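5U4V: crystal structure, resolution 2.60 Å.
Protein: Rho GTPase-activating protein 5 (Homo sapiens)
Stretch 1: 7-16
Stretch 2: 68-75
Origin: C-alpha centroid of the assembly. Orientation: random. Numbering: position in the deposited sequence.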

# COMPACT_ATOMS: atom_id res chain seq x y z
N ASP A 7 7.21 -15.67 6.44
CA ASP A 7 7.76 -15.48 5.08
C ASP A 7 6.68 -15.37 4.01
O ASP A 7 6.96 -15.11 2.86
CB ASP A 7 8.71 -16.62 4.74
CG ASP A 7 9.41 -16.43 3.41
OD1 ASP A 7 9.14 -15.42 2.70
OD2 ASP A 7 10.24 -17.31 3.07
N LYS A 8 5.43 -15.57 4.39
CA LYS A 8 4.32 -15.34 3.51
C LYS A 8 3.62 -14.13 4.06
O LYS A 8 3.31 -14.09 5.23
CB LYS A 8 3.37 -16.50 3.51
CG LYS A 8 2.12 -16.23 2.68
CD LYS A 8 1.39 -17.52 2.36
CE LYS A 8 0.50 -17.36 1.15
NZ LYS A 8 0.43 -18.59 0.32
N VAL A 9 3.40 -13.14 3.21
CA VAL A 9 2.80 -11.93 3.68
C VAL A 9 1.53 -11.67 2.90
O VAL A 9 1.49 -11.83 1.70
CB VAL A 9 3.76 -10.75 3.55
CG1 VAL A 9 3.13 -9.48 4.11
CG2 VAL A 9 5.06 -11.06 4.29
N ASN A 10 0.48 -11.33 3.61
CA ASN A 10 -0.78 -11.04 2.96
C ASN A 10 -0.85 -9.58 2.70
O ASN A 10 -1.05 -8.80 3.61
CB ASN A 10 -1.93 -11.45 3.85
CG ASN A 10 -2.51 -12.78 3.43
OD1 ASN A 10 -2.73 -13.00 2.26
ND2 ASN A 10 -2.80 -13.67 4.40
N LEU A 11 -0.68 -9.17 1.46
CA LEU A 11 -0.65 -7.75 1.19
C LEU A 11 -1.90 -7.30 0.54
O LEU A 11 -2.06 -7.44 -0.67
CB LEU A 11 0.50 -7.40 0.28
CG LEU A 11 1.63 -6.73 1.02
CD1 LEU A 11 2.81 -6.53 0.08
CD2 LEU A 11 1.06 -5.40 1.47
N PHE A 12 -2.79 -6.74 1.32
CA PHE A 12 -3.97 -6.13 0.75
C PHE A 12 -3.62 -4.80 0.07
O PHE A 12 -2.65 -4.11 0.46
CB PHE A 12 -5.03 -5.92 1.83
CG PHE A 12 -5.45 -7.19 2.54
CD1 PHE A 12 -6.48 -7.98 2.04
CD2 PHE A 12 -4.83 -7.56 3.75
CE1 PHE A 12 -6.88 -9.14 2.70
CE2 PHE A 12 -5.25 -8.71 4.43
CZ PHE A 12 -6.27 -9.50 3.91
N ILE A 13 -4.39 -4.47 -0.96
CA ILE A 13 -4.16 -3.26 -1.73
C ILE A 13 -5.50 -2.56 -1.97
O ILE A 13 -6.37 -3.10 -2.70
CB ILE A 13 -3.47 -3.51 -3.09
CG1 ILE A 13 -2.05 -4.06 -2.91
CG2 ILE A 13 -3.42 -2.23 -3.91
CD1 ILE A 13 -1.38 -4.53 -4.22
N LEU A 14 -5.64 -1.36 -1.40
CA LEU A 14 -6.80 -0.49 -1.59
C LEU A 14 -6.59 0.47 -2.72
O LEU A 14 -5.48 1.01 -2.91
CB LEU A 14 -7.06 0.30 -0.35
CG LEU A 14 -7.92 -0.35 0.71
CD1 LEU A 14 -7.59 0.31 2.04
CD2 LEU A 14 -9.39 -0.12 0.35
N GLY A 15 -7.64 0.68 -3.50
CA GLY A 15 -7.56 1.59 -4.63
C GLY A 15 -8.95 1.77 -5.15
O GLY A 15 -9.82 0.90 -4.96
N LYS A 16 -9.19 2.90 -5.77
CA LYS A 16 -10.44 3.16 -6.42
C LYS A 16 -10.20 3.11 -7.92
O LYS A 16 -9.09 3.40 -8.38
CB LYS A 16 -11.01 4.52 -5.98
CG LYS A 16 -12.52 4.60 -6.15
CD LYS A 16 -13.10 5.95 -5.79
CE LYS A 16 -14.62 5.89 -5.87
NZ LYS A 16 -15.26 7.23 -5.65
N PRO A 68 0.96 -12.94 8.74
CA PRO A 68 1.53 -11.61 8.66
C PRO A 68 0.83 -10.90 7.52
O PRO A 68 0.73 -11.46 6.44
CB PRO A 68 2.98 -11.87 8.24
CG PRO A 68 3.22 -13.32 8.46
CD PRO A 68 1.89 -13.96 8.24
N HIS A 69 0.40 -9.66 7.74
CA HIS A 69 -0.27 -8.92 6.70
C HIS A 69 -0.10 -7.41 6.84
O HIS A 69 0.20 -6.92 7.90
CB HIS A 69 -1.75 -9.28 6.68
CG HIS A 69 -2.45 -8.99 7.96
ND1 HIS A 69 -2.28 -9.76 9.09
CD2 HIS A 69 -3.31 -8.01 8.29
CE1 HIS A 69 -3.01 -9.26 10.06
NE2 HIS A 69 -3.65 -8.20 9.60
N GLY A 70 -0.28 -6.69 5.75
CA GLY A 70 -0.16 -5.24 5.73
C GLY A 70 -1.03 -4.73 4.60
O GLY A 70 -1.65 -5.53 3.87
N CYS A 71 -1.05 -3.42 4.42
CA CYS A 71 -1.97 -2.85 3.45
C CYS A 71 -1.42 -1.69 2.64
O CYS A 71 -1.23 -0.60 3.16
CB CYS A 71 -3.26 -2.47 4.16
SG CYS A 71 -4.50 -1.82 3.03
N PHE A 72 -1.19 -1.93 1.36
CA PHE A 72 -0.94 -0.88 0.39
C PHE A 72 -2.16 -0.03 0.11
O PHE A 72 -3.25 -0.56 -0.10
CB PHE A 72 -0.46 -1.45 -0.93
CG PHE A 72 0.99 -1.73 -0.97
CD1 PHE A 72 1.84 -1.26 0.03
CD2 PHE A 72 1.53 -2.46 -2.04
CE1 PHE A 72 3.20 -1.53 -0.02
CE2 PHE A 72 2.91 -2.73 -2.09
CZ PHE A 72 3.74 -2.26 -1.08
N CYS A 73 -1.99 1.29 0.14
CA CYS A 73 -3.07 2.19 -0.23
C CYS A 73 -2.60 3.14 -1.31
O CYS A 73 -1.70 3.95 -1.11
CB CYS A 73 -3.59 2.95 0.99
SG CYS A 73 -3.95 1.92 2.43
N VAL A 74 -3.23 3.03 -2.47
CA VAL A 74 -2.82 3.69 -3.71
C VAL A 74 -3.93 4.68 -4.08
O VAL A 74 -5.11 4.40 -3.94
CB VAL A 74 -2.64 2.67 -4.88
CG1 VAL A 74 -1.96 3.27 -6.10
CG2 VAL A 74 -1.92 1.46 -4.41
N PHE A 75 -3.52 5.84 -4.55
CA PHE A 75 -4.41 6.90 -5.00
C PHE A 75 -3.65 7.73 -6.03
O PHE A 75 -2.39 7.78 -6.01
CB PHE A 75 -4.85 7.77 -3.80
CG PHE A 75 -3.73 8.49 -3.13
CD1 PHE A 75 -2.87 7.82 -2.25
CD2 PHE A 75 -3.46 9.86 -3.42
CE1 PHE A 75 -1.81 8.49 -1.68
CE2 PHE A 75 -2.39 10.49 -2.84
CZ PHE A 75 -1.59 9.83 -1.96

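Two neighbouring strands of one chain run parallel with their axes 23° apart and bury 678 Å² between them. Six backbone hydrogen bonds join them in the staggered pattern of parallel sheet, in which Asn-10, Phe-12 and Leu-14 each give and accept. Asn-10 N donates to Pro-68 O (2.8 Å) and Asn-10 O accepts from Gly-70 N (3.1 Å); Phe-12 N reaches Gly-70 O (3.0 Å) and Phe-12 O receives Phe-72 N (2.8 Å); Leu-14 N binds Phe-72 O (2.8 Å) and Leu-14 O receives Val-74 N (3.1 Å). A CA-H...O contact from Ile-13 CA to Phe-72 O (3.3 Å) supplements the ladder.

Side chains alternate between the two faces. On one, Leu-11 lies across from Gly-70, which offers no side chain. Its chi1, -105°, is off the usual wells, and chi2 is t; the end of the side chain comes nearer the second strand, with Leu-11 CD2 3.6 Å from Gly-70 O and over one face of the Phe-72 ring. Phe-72 (chi1 m, chi2 -12°) also meets Ile-13, whose m,t conformation leaves Ile-13 CG1 3.6 Å from Phe-72 CB. Ile-13 CG2 packs against Val-74 CG2 at 4.0 Å.

The other face carries Asn-10, Phe-12 and Leu-14 beside His-69, Cys-71 and Cys-73. Leu-14 (m,t) sets CD1 against both sulfurs, 3.9 Å from Cys-71 SG and 4.0 Å from Cys-73 SG; chi1 t at Cys-71 and m at Cys-73 put both thiols in this apolar contact. Phe-12, m with chi2 -88°, brings CE2 within 4.2 Å of His-69 CB, so the ring meets the aliphatic base of the histidine. Asn-10 CB and His-69 CB approach to 3.6 Å, although neither side chain's polar end hydrogen-bonds across the strands. Lys-8, in contrast, leads its end away, and its NZ is hydrogen-bonded elsewhere in the structure.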